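Long-range contacts in tryptophan halogenase (Shewanella frigidimarina, PDB 2PYX), which probably acts as a flavin-dependent monooxygenase of the tryptophan halogenase family, using FAD in the halogenation of tryptophan or a related substrate: residues A[61-66]-A[360-365]; A[65-70]-A[165-170]; A[348-353]-A[366-371]. All blocks are in the same frame, centred on the assembly; numbering follows the deposited sequence.

Interaction 1 of 3, residues A[61-66]-A[360-365]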
ATOM      1  N   GLY A  61       3.072  -6.114   0.763  1.00 12.06           N
ATOM      2  CA  GLY A  61       3.251  -5.469  -0.522  1.00 11.95           C
ATOM      3  C   GLY A  61       3.387  -3.952  -0.437  1.00 12.12           C
ATOM      4  O   GLY A  61       2.919  -3.286   0.506  1.00 11.67           O
ATOM      5  N   THR A  62       3.982  -3.398  -1.490  1.00 11.91           N
ATOM      6  CA  THR A  62       4.150  -1.956  -1.645  1.00 12.03           C
ATOM      7  C   THR A  62       3.601  -1.477  -2.966  1.00 13.53           C
ATOM      8  O   THR A  62       3.199  -2.259  -3.822  1.00 14.04           O
ATOM      9  CB  THR A  62       5.623  -1.522  -1.560  1.00 12.63           C
ATOM     10  OG1 THR A  62       6.253  -1.602  -2.838  1.00 11.79           O
ATOM     11  CG2 THR A  62       6.384  -2.336  -0.591  1.00 14.03           C
ATOM     12  N   TRP A  63       3.580  -0.157  -3.096  1.00 11.59           N
ATOM     13  CA  TRP A  63       3.267   0.522  -4.353  0.50 10.57           C
ATOM     14  C   TRP A  63       4.617   0.919  -4.982  1.00 10.23           C
ATOM     15  O   TRP A  63       5.668   0.817  -4.349  1.00 10.13           O
ATOM     16  CB  TRP A  63       2.280   1.721  -4.146  0.50 11.46           C
ATOM     17  CG  TRP A  63       0.836   1.254  -4.078  0.50  9.44           C
ATOM     18  CD1 TRP A  63       0.260   0.532  -3.067  0.50 11.56           C
ATOM     19  CD2 TRP A  63      -0.185   1.415  -5.081  0.50  9.89           C
ATOM     20  NE1 TRP A  63      -1.050   0.254  -3.373  0.50  6.97           N
ATOM     21  CE2 TRP A  63      -1.352   0.787  -4.595  0.50  9.00           C
ATOM     22  CE3 TRP A  63      -0.235   2.041  -6.327  0.50 10.81           C
ATOM     23  CZ2 TRP A  63      -2.525   0.725  -5.337  0.50 14.06           C
ATOM     24  CZ3 TRP A  63      -1.402   2.014  -7.033  0.50 10.59           C
ATOM     25  CH2 TRP A  63      -2.530   1.374  -6.549  0.50 12.45           C
ATOM     26  N   PRO A  64       4.574   1.383  -6.226  1.00  9.61           N
ATOM     27  CA  PRO A  64       5.806   1.824  -6.859  1.00 11.11           C
ATOM     28  C   PRO A  64       6.498   2.992  -6.193  1.00 10.17           C
ATOM     29  O   PRO A  64       7.689   3.184  -6.423  1.00 11.33           O
ATOM     30  CB  PRO A  64       5.351   2.203  -8.262  1.00 11.80           C
ATOM     31  CG  PRO A  64       4.112   1.382  -8.519  1.00 11.95           C
ATOM     32  CD  PRO A  64       3.436   1.343  -7.165  1.00 12.06           C
ATOM     33  N   SER A  65       5.767   3.744  -5.378  1.00  9.34           N
ATOM     34  CA  SER A  65       6.345   4.809  -4.569  1.00  9.34           C
ATOM     35  C   SER A  65       7.547   4.336  -3.747  1.00 10.23           C
ATOM     36  O   SER A  65       8.478   5.120  -3.486  1.00 11.02           O
ATOM     37  CB  SER A  65       5.273   5.367  -3.645  1.00 11.30           C
ATOM     38  OG  SER A  65       4.631   4.317  -2.936  1.00 13.87           O
HETATM   39  N   MSE A  66       7.571   3.049  -3.389  1.00 10.18           N
HETATM   40  CA  MSE A  66       8.614   2.536  -2.523  1.00  9.39           C
HETATM   41  C   MSE A  66       9.971   2.613  -3.207  1.00  9.79           C
HETATM   42  O   MSE A  66      10.990   2.776  -2.541  1.00 10.92           O
HETATM   43  CB  MSE A  66       8.319   1.114  -2.101  1.00 11.76           C
HETATM   44  CG  MSE A  66       9.248   0.594  -1.016  1.00 12.34           C
HETATM   45 SE   MSE A  66       9.333   1.657   0.630  0.75 12.10          SE
HETATM   46  CE  MSE A  66       7.637   1.129   1.365  1.00 13.50           C
ATOM     47  N   LEU A 360      -6.352  -4.864   1.254  1.00  9.58           N
ATOM     48  CA  LEU A 360      -6.823  -4.839  -0.115  1.00 10.25           C
ATOM     49  C   LEU A 360      -6.233  -3.571  -0.713  1.00 14.45           C
ATOM     50  O   LEU A 360      -6.431  -2.472  -0.195  1.00 12.76           O
ATOM     51  CB  LEU A 360      -8.341  -4.765  -0.162  1.00  9.43           C
ATOM     52  CG  LEU A 360      -9.080  -4.798  -1.498  1.00 10.54           C
ATOM     53  CD1 LEU A 360      -8.742  -6.042  -2.239  1.00 14.50           C
ATOM     54  CD2 LEU A 360     -10.575  -4.730  -1.306  1.00 11.21           C
ATOM     55  N   GLU A 361      -5.533  -3.732  -1.804  1.00 12.07           N
ATOM     56  CA  GLU A 361      -4.813  -2.667  -2.489  1.00 10.10           C
ATOM     57  C   GLU A 361      -3.626  -2.109  -1.694  1.00 11.20           C
ATOM     58  O   GLU A 361      -3.084  -1.053  -2.081  1.00 11.77           O
ATOM     59  CB  GLU A 361      -5.725  -1.545  -2.984  1.00  9.43           C
ATOM     60  CG  GLU A 361      -6.730  -2.022  -4.012  1.00 10.28           C
ATOM     61  CD  GLU A 361      -6.130  -2.309  -5.374  1.00 11.20           C
ATOM     62  OE1 GLU A 361      -4.936  -1.994  -5.596  1.00 11.84           O
ATOM     63  OE2 GLU A 361      -6.860  -2.851  -6.217  1.00 10.57           O
ATOM     64  N   ALA A 362      -3.215  -2.779  -0.618  1.00  9.12           N
ATOM     65  CA  ALA A 362      -1.943  -2.499   0.036  1.00 11.13           C
ATOM     66  C   ALA A 362      -1.771  -1.008   0.377  1.00 11.17           C
ATOM     67  O   ALA A 362      -0.799  -0.357  -0.021  1.00 13.85           O
ATOM     68  CB  ALA A 362      -0.769  -3.056  -0.821  1.00 13.58           C
ATOM     69  N   SER A 363      -2.684  -0.470   1.157  1.00 10.41           N
ATOM     70  CA  SER A 363      -2.620   0.939   1.504  1.00 11.21           C
ATOM     71  C   SER A 363      -1.653   1.236   2.619  1.00 11.37           C
ATOM     72  O   SER A 363      -1.238   2.379   2.785  1.00 10.67           O
ATOM     73  CB  SER A 363      -4.012   1.495   1.844  1.00 12.24           C
ATOM     74  OG  SER A 363      -4.558   0.879   2.984  1.00 13.52           O
ATOM     75  N   ALA A 364      -1.232   0.231   3.370  1.00 10.42           N
ATOM     76  CA  ALA A 364      -0.536   0.516   4.645  1.00  9.83           C
ATOM     77  C   ALA A 364       0.822   1.199   4.459  1.00 10.27           C
ATOM     78  O   ALA A 364       1.068   2.271   5.048  1.00 10.24           O
ATOM     79  CB  ALA A 364      -0.405  -0.720   5.489  1.00 10.42           C
ATOM     80  N   LEU A 365       1.726   0.575   3.695  1.00 10.01           N
ATOM     81  CA  LEU A 365       3.041   1.237   3.482  1.00  9.30           C
ATOM     82  C   LEU A 365       2.901   2.521   2.646  1.00 10.95           C
ATOM     83  O   LEU A 365       3.625   3.494   2.858  1.00 10.44           O
ATOM     84  CB  LEU A 365       4.047   0.281   2.861  1.00 10.85           C
ATOM     85  CG  LEU A 365       4.641  -0.714   3.858  1.00 11.34           C
ATOM     86  CD1 LEU A 365       5.396  -1.822   3.114  1.00 12.32           C
ATOM     87  CD2 LEU A 365       5.559  -0.005   4.836  1.00 14.35           C
TER
HETATM   88  O   HOH W   1       1.775  -0.234   0.417  1.00 14.23           O
HETATM   89  O   HOH W   2       1.623  -2.290   2.773  1.00 15.99           O
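The indole of W63, in one of its two modelled conformers, points its N-H at the carbonyl oxygen of E361: NE1 to O is 2.7 Å with an N-H...O angle of 166°, and the acceptor lies in the ring plane. The neighbouring carbonyl of A362 comes to the same edge of the ring, its O 3.3 Å from W63 CD1. Both E361 and A362 have left-handed backbone angles, which bring the two carbonyls to the indole. Further along, CZ2 of W63 touches OE1 of E361 at 3.6 Å, ring and carboxylate planes 45° apart.

Next to the indole, CB of A362 rests against the carbonyl O of G61, and two waters bridge the backbones. One lies within bonding distance of both G61 O and A362 O. The other, 2.8 Å from G61 O, accepts from L365 N in the first turn of helix 363-377. Apolar contact completes the interface, with L365 CD1 3.9 Å from T62 CG2 and L365 CB 4.0 Å from the methyl CE of selenomethionine M66.

In the second shell, the carbonyl O of W63 is gripped from opposite faces by T62 OG1 and M66 N, and the T62 carbonyl accepts from NZ of K89, the predicted catalytic lysine. E361 OE2, of the predicted tryptophan site, bonds to H411 and H111: outside partners direct the carboxylate, while W63 NE1 meets the buried carbonyl.

Interaction 2 of 3, residues A[65-70]-A[165-170]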
ATOM      1  N   SER A  65       5.767   3.744  -5.378  1.00  9.34           N
ATOM      2  CA  SER A  65       6.345   4.809  -4.569  1.00  9.34           C
ATOM      3  C   SER A  65       7.547   4.336  -3.747  1.00 10.23           C
ATOM      4  O   SER A  65       8.478   5.120  -3.486  1.00 11.02           O
ATOM      5  CB  SER A  65       5.273   5.367  -3.645  1.00 11.30           C
ATOM      6  OG  SER A  65       4.631   4.317  -2.936  1.00 13.87           O
HETATM    7  N   MSE A  66       7.571   3.049  -3.389  1.00 10.18           N
HETATM    8  CA  MSE A  66       8.614   2.536  -2.523  1.00  9.39           C
HETATM    9  C   MSE A  66       9.971   2.613  -3.207  1.00  9.79           C
HETATM   10  O   MSE A  66      10.990   2.776  -2.541  1.00 10.92           O
HETATM   11  CB  MSE A  66       8.319   1.114  -2.101  1.00 11.76           C
HETATM   12  CG  MSE A  66       9.248   0.594  -1.016  1.00 12.34           C
HETATM   13 SE   MSE A  66       9.333   1.657   0.630  0.75 12.10          SE
HETATM   14  CE  MSE A  66       7.637   1.129   1.365  1.00 13.50           C
ATOM     15  N   ARG A  67       9.988   2.524  -4.533  1.00 10.90           N
ATOM     16  CA  ARG A  67      11.264   2.729  -5.248  1.00 10.92           C
ATOM     17  C   ARG A  67      11.853   4.105  -4.940  1.00 12.36           C
ATOM     18  O   ARG A  67      13.071   4.240  -4.671  1.00 12.15           O
ATOM     19  CB  ARG A  67      11.089   2.546  -6.761  1.00 11.25           C
ATOM     20  CG  ARG A  67      10.661   1.164  -7.223  1.00 10.62           C
ATOM     21  CD  ARG A  67      10.547   1.047  -8.759  1.00 11.31           C
ATOM     22  NE  ARG A  67       9.488   1.907  -9.257  1.00 11.84           N
ATOM     23  CZ  ARG A  67       9.651   3.146  -9.711  1.00 14.72           C
ATOM     24  NH1 ARG A  67      10.856   3.664  -9.826  1.00 13.44           N
ATOM     25  NH2 ARG A  67       8.594   3.853 -10.078  1.00 16.30           N
ATOM     26  N   SER A  68      10.975   5.112  -4.936  1.00 10.01           N
ATOM     27  CA  SER A  68      11.386   6.482  -4.639  0.50 10.04           C
ATOM     28  C   SER A  68      11.777   6.658  -3.180  1.00 11.52           C
ATOM     29  O   SER A  68      12.778   7.273  -2.892  1.00 11.83           O
ATOM     30  CB  SER A  68      10.308   7.484  -5.034  0.50 11.48           C
ATOM     31  OG  SER A  68      10.692   8.785  -4.647  0.50 10.62           O
ATOM     32  N   THR A  69      10.976   6.098  -2.273  1.00 10.02           N
ATOM     33  CA  THR A  69      11.313   6.164  -0.852  1.00 10.57           C
ATOM     34  C   THR A  69      12.688   5.568  -0.577  1.00 10.23           C
ATOM     35  O   THR A  69      13.510   6.163   0.130  1.00 11.85           O
ATOM     36  CB  THR A  69      10.220   5.447  -0.066  1.00 13.54           C
ATOM     37  OG1 THR A  69       9.019   6.166  -0.218  1.00 11.89           O
ATOM     38  CG2 THR A  69      10.521   5.360   1.393  1.00 11.81           C
ATOM     39  N   LEU A  70      12.933   4.379  -1.114  1.00 10.43           N
ATOM     40  CA  LEU A  70      14.235   3.715  -0.900  1.00 10.70           C
ATOM     41  C   LEU A  70      15.381   4.562  -1.467  1.00 11.42           C
ATOM     42  O   LEU A  70      16.420   4.767  -0.848  1.00 12.83           O
ATOM     43  CB  LEU A  70      14.225   2.342  -1.574  1.00 11.10           C
ATOM     44  CG  LEU A  70      13.392   1.266  -0.878  1.00 11.68           C
ATOM     45  CD1 LEU A  70      13.264   0.057  -1.800  1.00 10.64           C
ATOM     46  CD2 LEU A  70      13.955   0.875   0.481  1.00 13.98           C
ATOM     47  N   GLN A 165      11.238  -1.391 -16.935  1.00 17.09           N
ATOM     48  CA  GLN A 165      10.546  -1.512 -18.202  1.00 16.55           C
ATOM     49  C   GLN A 165       9.045  -1.362 -18.018  1.00 17.73           C
ATOM     50  O   GLN A 165       8.382  -0.708 -18.808  1.00 19.41           O
ATOM     51  CB  GLN A 165      10.973  -2.797 -18.888  1.00 18.75           C
ATOM     52  CG  GLN A 165      12.425  -2.640 -19.381  1.00 22.84           C
ATOM     53  CD  GLN A 165      13.074  -3.938 -19.761  1.00 33.06           C
ATOM     54  OE1 GLN A 165      13.080  -4.325 -20.929  1.00 40.23           O
ATOM     55  NE2 GLN A 165      13.623  -4.626 -18.787  1.00 22.38           N
ATOM     56  N   ASN A 166       8.521  -1.916 -16.932  1.00 13.67           N
ATOM     57  CA  ASN A 166       7.143  -1.653 -16.505  1.00 12.87           C
ATOM     58  C   ASN A 166       7.169  -1.318 -15.006  1.00 13.47           C
ATOM     59  O   ASN A 166       7.969  -1.883 -14.273  1.00 12.65           O
ATOM     60  CB  ASN A 166       6.226  -2.849 -16.729  1.00 13.60           C
ATOM     61  CG  ASN A 166       5.694  -2.928 -18.138  1.00 17.32           C
ATOM     62  OD1 ASN A 166       5.249  -1.939 -18.701  1.00 17.76           O
ATOM     63  ND2 ASN A 166       5.672  -4.131 -18.685  1.00 14.59           N
ATOM     64  N   ASN A 167       6.322  -0.398 -14.563  1.00 12.84           N
ATOM     65  CA  ASN A 167       6.392   0.093 -13.171  1.00 12.80           C
ATOM     66  C   ASN A 167       6.142  -1.030 -12.182  1.00 11.04           C
ATOM     67  O   ASN A 167       5.330  -1.936 -12.428  1.00 12.29           O
ATOM     68  CB  ASN A 167       5.390   1.231 -12.925  1.00 12.78           C
ATOM     69  CG  ASN A 167       5.806   2.186 -11.796  1.00 10.94           C
ATOM     70  OD1 ASN A 167       6.849   2.008 -11.179  1.00 14.26           O
ATOM     71  ND2 ASN A 167       5.007   3.222 -11.568  1.00 16.38           N
ATOM     72  N   TYR A 168       6.825  -0.939 -11.055  1.00 10.36           N
ATOM     73  CA  TYR A 168       6.793  -1.980 -10.057  1.00  9.78           C
ATOM     74  C   TYR A 168       6.988  -1.435  -8.666  1.00 10.94           C
ATOM     75  O   TYR A 168       7.586  -0.383  -8.474  1.00 10.29           O
ATOM     76  CB  TYR A 168       7.844  -3.061 -10.332  1.00 10.32           C
ATOM     77  CG  TYR A 168       9.288  -2.662 -10.144  1.00  9.29           C
ATOM     78  CD1 TYR A 168      10.021  -2.086 -11.194  1.00 11.11           C
ATOM     79  CD2 TYR A 168       9.955  -2.885  -8.949  1.00 11.48           C
ATOM     80  CE1 TYR A 168      11.334  -1.730 -11.033  1.00  9.83           C
ATOM     81  CE2 TYR A 168      11.268  -2.535  -8.783  1.00 10.32           C
ATOM     82  CZ  TYR A 168      11.965  -1.937  -9.817  1.00 11.74           C
ATOM     83  OH  TYR A 168      13.301  -1.599  -9.642  1.00 11.10           O
ATOM     84  N   GLY A 169       6.398  -2.161  -7.713  1.00 11.16           N
ATOM     85  CA  GLY A 169       6.768  -2.090  -6.299  1.00 10.68           C
ATOM     86  C   GLY A 169       7.319  -3.446  -5.873  1.00 10.90           C
ATOM     87  O   GLY A 169       7.859  -4.203  -6.685  1.00 10.42           O
ATOM     88  N   TYR A 170       7.141  -3.772  -4.601  1.00 10.28           N
ATOM     89  CA  TYR A 170       7.730  -4.970  -4.031  1.00 10.25           C
ATOM     90  C   TYR A 170       6.769  -5.801  -3.177  1.00 10.89           C
ATOM     91  O   TYR A 170       5.791  -5.301  -2.636  1.00 12.01           O
ATOM     92  CB  TYR A 170       8.939  -4.621  -3.159  1.00 10.31           C
ATOM     93  CG  TYR A 170       9.976  -3.745  -3.850  1.00 10.70           C
ATOM     94  CD1 TYR A 170      10.960  -4.307  -4.657  1.00 13.66           C
ATOM     95  CD2 TYR A 170       9.972  -2.374  -3.650  1.00 12.32           C
ATOM     96  CE1 TYR A 170      11.921  -3.508  -5.265  1.00 11.37           C
ATOM     97  CE2 TYR A 170      10.899  -1.560  -4.265  1.00 10.86           C
ATOM     98  CZ  TYR A 170      11.877  -2.139  -5.066  1.00 11.57           C
ATOM     99  OH  TYR A 170      12.823  -1.328  -5.654  1.00 13.35           O
TER
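N167 meets R67 through its amide oxygen: OD1 lies 2.8 Å from NH2 in a weak hydrogen bond and makes a second weak one to NE. The amide and guanidinium planes are 63° apart. OD1 also accepts, weakly, from the backbone N of Y168, which helps fix the amide. R67 NH1 donates to the carbonyl of Y162, outside the two segments.

The carbonyl O of Y168 takes a weak bond from R67 NE at 3.1 Å, approaching near the guanidinium plane, while R67 CD sits over one face of the phenol ring, offset toward the rim, 3.6 Å from its centroid, in a CH-pi contact. A Y168 chi1 of 69° sets CG between backbone N and carbonyl carbon; the hydroxyl bonds to E77 and K155.

In Y170, CD2 receives M66 CG at 4.0 Å at the ring edge, L70 CD1 meets CE2 tip to tip at 3.8 Å, and R67 CG lies 3.7 Å from OH, which also binds E77. Helix 65-73 is thereby packed onto strand 169-172 of the large mixed sheet of the halogenase fold, where it pairs antiparallel with strand 60-61 and with strand 87-95, which carries the predicted catalytic K89.

Interaction 3 of 3, residues A[348-353]-A[366-371]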
ATOM      1  N   ILE A 348       1.978  13.909  15.116  1.00  9.40           N
ATOM      2  CA  ILE A 348       1.461  13.313  13.884  0.50  9.74           C
ATOM      3  C   ILE A 348       1.596  11.789  13.954  1.00  9.14           C
ATOM      4  O   ILE A 348       2.621  11.243  14.339  1.00  9.18           O
ATOM      5  CB  ILE A 348       2.119  13.966  12.642  0.50 10.40           C
ATOM      6  CG1 ILE A 348       1.432  13.525  11.340  0.50  8.27           C
ATOM      7  CG2 ILE A 348       3.625  13.746  12.615  0.50  9.96           C
ATOM      8  CD1 ILE A 348       1.990  14.206  10.093  0.50 11.18           C
ATOM      9  N   ALA A 349       0.517  11.097  13.581  1.00  8.61           N
ATOM     10  CA  ALA A 349       0.478   9.649  13.614  1.00  7.73           C
ATOM     11  C   ALA A 349       0.835   9.093  12.231  1.00  7.92           C
ATOM     12  O   ALA A 349       0.305   9.543  11.203  1.00  8.81           O
ATOM     13  CB  ALA A 349      -0.873   9.127  14.054  1.00  8.99           C
ATOM     14  N   ILE A 350       1.713   8.101  12.220  1.00  9.13           N
ATOM     15  CA  ILE A 350       2.153   7.470  10.982  1.00  8.94           C
ATOM     16  C   ILE A 350       2.086   5.944  11.165  1.00  9.50           C
ATOM     17  O   ILE A 350       2.555   5.405  12.191  1.00 10.18           O
ATOM     18  CB  ILE A 350       3.564   7.949  10.558  1.00  8.68           C
ATOM     19  CG1 ILE A 350       3.560   9.481  10.410  1.00  9.43           C
ATOM     20  CG2 ILE A 350       4.054   7.251   9.305  1.00  9.46           C
ATOM     21  CD1 ILE A 350       4.823  10.126   9.874  1.00 10.15           C
ATOM     22  N   GLY A 351       1.495   5.273  10.190  1.00  9.31           N
ATOM     23  CA  GLY A 351       1.241   3.861  10.277  1.00 10.04           C
ATOM     24  C   GLY A 351      -0.086   3.573  10.952  1.00  9.76           C
ATOM     25  O   GLY A 351      -1.045   4.371  10.823  1.00  9.89           O
HETATM   26  N   MSE A 352      -0.173   2.414  11.604  1.00  9.68           N
HETATM   27  CA  MSE A 352      -1.422   1.939  12.205  0.50 10.43           C
HETATM   28  C   MSE A 352      -1.937   2.849  13.314  1.00 10.17           C
HETATM   29  O   MSE A 352      -3.137   2.817  13.641  1.00 10.79           O
HETATM   30  CB  MSE A 352      -1.244   0.516  12.716  0.50 10.60           C
HETATM   31  CG  MSE A 352      -0.852  -0.407  11.586  0.50  9.27           C
HETATM   32 SE   MSE A 352      -0.540  -2.248  12.129  0.38 17.69          SE
HETATM   33  CE  MSE A 352      -2.047  -2.524  12.908  0.50 11.10           C
ATOM     34  N   ALA A 353      -1.049   3.666  13.899  1.00  9.80           N
ATOM     35  CA  ALA A 353      -1.486   4.637  14.886  1.00  9.93           C
ATOM     36  C   ALA A 353      -2.478   5.633  14.286  1.00 10.27           C
ATOM     37  O   ALA A 353      -3.309   6.201  15.019  1.00 11.00           O
ATOM     38  CB  ALA A 353      -0.323   5.382  15.512  1.00  9.23           C
ATOM     39  N   ALA A 366       1.972   2.536   1.695  1.00 10.47           N
ATOM     40  CA  ALA A 366       1.724   3.759   0.892  1.00 10.08           C
ATOM     41  C   ALA A 366       1.372   4.947   1.776  1.00  8.86           C
ATOM     42  O   ALA A 366       1.821   6.072   1.525  1.00 10.89           O
ATOM     43  CB  ALA A 366       0.589   3.497  -0.074  1.00 12.93           C
ATOM     44  N   LEU A 367       0.534   4.729   2.786  1.00  9.71           N
ATOM     45  CA  LEU A 367       0.152   5.819   3.713  1.00  9.70           C
ATOM     46  C   LEU A 367       1.339   6.246   4.589  1.00 10.59           C
ATOM     47  O   LEU A 367       1.495   7.433   4.872  1.00  9.18           O
ATOM     48  CB  LEU A 367      -1.019   5.412   4.584  1.00 10.33           C
ATOM     49  CG  LEU A 367      -2.380   5.393   3.892  1.00  9.98           C
ATOM     50  CD1 LEU A 367      -3.409   4.601   4.719  1.00 11.84           C
ATOM     51  CD2 LEU A 367      -2.801   6.854   3.668  1.00 10.86           C
ATOM     52  N   ILE A 368       2.145   5.291   5.047  1.00  7.74           N
ATOM     53  CA  ILE A 368       3.351   5.627   5.774  1.00  8.05           C
ATOM     54  C   ILE A 368       4.250   6.550   4.915  1.00  7.26           C
ATOM     55  O   ILE A 368       4.730   7.619   5.361  1.00  9.26           O
ATOM     56  CB  ILE A 368       4.089   4.353   6.237  1.00  8.36           C
ATOM     57  CG1 ILE A 368       3.344   3.721   7.407  1.00  9.66           C
ATOM     58  CG2 ILE A 368       5.513   4.669   6.623  1.00  9.88           C
ATOM     59  CD1 ILE A 368       3.760   2.259   7.664  1.00 11.17           C
ATOM     60  N   GLU A 369       4.500   6.139   3.672  1.00  8.99           N
ATOM     61  CA  GLU A 369       5.347   6.926   2.769  1.00  8.10           C
ATOM     62  C   GLU A 369       4.731   8.306   2.543  1.00  9.41           C
ATOM     63  O   GLU A 369       5.446   9.283   2.519  1.00  9.55           O
ATOM     64  CB  GLU A 369       5.453   6.217   1.429  1.00 11.17           C
ATOM     65  CG  GLU A 369       6.172   4.886   1.377  1.00 11.41           C
ATOM     66  CD  GLU A 369       6.125   4.401  -0.065  1.00 14.68           C
ATOM     67  OE1 GLU A 369       6.985   4.812  -0.841  1.00 13.71           O
ATOM     68  OE2 GLU A 369       5.184   3.663  -0.436  1.00 16.22           O
ATOM     69  N   TRP A 370       3.421   8.373   2.309  1.00  7.92           N
ATOM     70  CA  TRP A 370       2.779   9.653   2.050  1.00  7.97           C
ATOM     71  C   TRP A 370       2.948  10.553   3.269  1.00  8.46           C
ATOM     72  O   TRP A 370       3.326  11.707   3.152  1.00  8.16           O
ATOM     73  CB  TRP A 370       1.269   9.508   1.695  1.00  9.88           C
ATOM     74  CG  TRP A 370       0.659  10.847   1.674  1.00  9.35           C
ATOM     75  CD1 TRP A 370       0.773  11.789   0.664  1.00 11.62           C
ATOM     76  CD2 TRP A 370      -0.057  11.494   2.735  1.00  9.57           C
ATOM     77  NE1 TRP A 370       0.159  12.951   1.037  1.00 12.00           N
ATOM     78  CE2 TRP A 370      -0.369  12.808   2.296  1.00 11.32           C
ATOM     79  CE3 TRP A 370      -0.500  11.099   3.994  1.00 10.13           C
ATOM     80  CZ2 TRP A 370      -1.035  13.722   3.108  1.00 10.12           C
ATOM     81  CZ3 TRP A 370      -1.193  12.004   4.773  1.00  9.10           C
ATOM     82  CH2 TRP A 370      -1.446  13.308   4.330  1.00  9.82           C
ATOM     83  N   THR A 371       2.639  10.031   4.451  1.00  8.71           N
ATOM     84  CA  THR A 371       2.610  10.898   5.602  1.00  6.51           C
ATOM     85  C   THR A 371       4.033  11.406   5.939  1.00  6.93           C
ATOM     86  O   THR A 371       4.261  12.594   6.214  1.00  8.57           O
ATOM     87  CB  THR A 371       2.000  10.218   6.843  1.00  8.93           C
ATOM     88  OG1 THR A 371       0.790   9.516   6.513  1.00  8.11           O
ATOM     89  CG2 THR A 371       1.688  11.281   7.885  1.00  8.70           C
TER
HETATM   90  O   HOH W   3      -0.837   8.831   8.664  1.00  9.34           O
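T371 packs its methyl between two isoleucines, CG2 lying 3.6 Å from I350 CG1 and 3.7 Å from I348 CD1. The T371 and I350 side chains run past each other in opposite directions. In T371, OG1 stands beside the backbone N, anti to the carbonyl carbon (chi1 -46°), and CG2 is anti to the backbone N, turned to the strand side. OG1 donates to the carbonyl O of L367 at 2.7 Å, one turn back in the helix, and accepts from a water that also donates to A349 O.

I350 follows strand 347-349 of the parallel part of a Rossmann-type sheet, and the chain returns through helix 363-377 to cover the strand's end. The CG2 branch of I350 goes to I368, 3.9 Å from CA and 4.0 Å from CG2. An alanine at I350 would probably open a gap between T371 CG2 and I368 CG2 and leave the threonine methyl less firmly packed.

I368 lays CG1 3.6 Å from CA of G351. Phi there is positive (87°), where a side chain would collide with the I350 carbonyl. I368 also touches T17 and A18 of helix 16-31, in the predicted FAD site.

In the fold
Interactions 1 and 2 share S65 and M66 and have centres about 10 Å apart; T62 N, 2.9 Å from Y170 O, joins them by a probable backbone hydrogen bond. Interaction 3 lies about 12 Å between centres from interaction 1, and both use helix 363-377. Helix also meets helix where E369 OE2 is 2.6 Å from S65 OG, a probable hydrogen bond, with its other oxygen bound to T69. Interaction 1 is nearest the predicted active site: the side chains of A362 and K89 come within about 4 Å. The side chain of L365 comes to about 4 Å from that of T17, and that of I368 to about 4 Å from that of A18, both predicted to bind FAD.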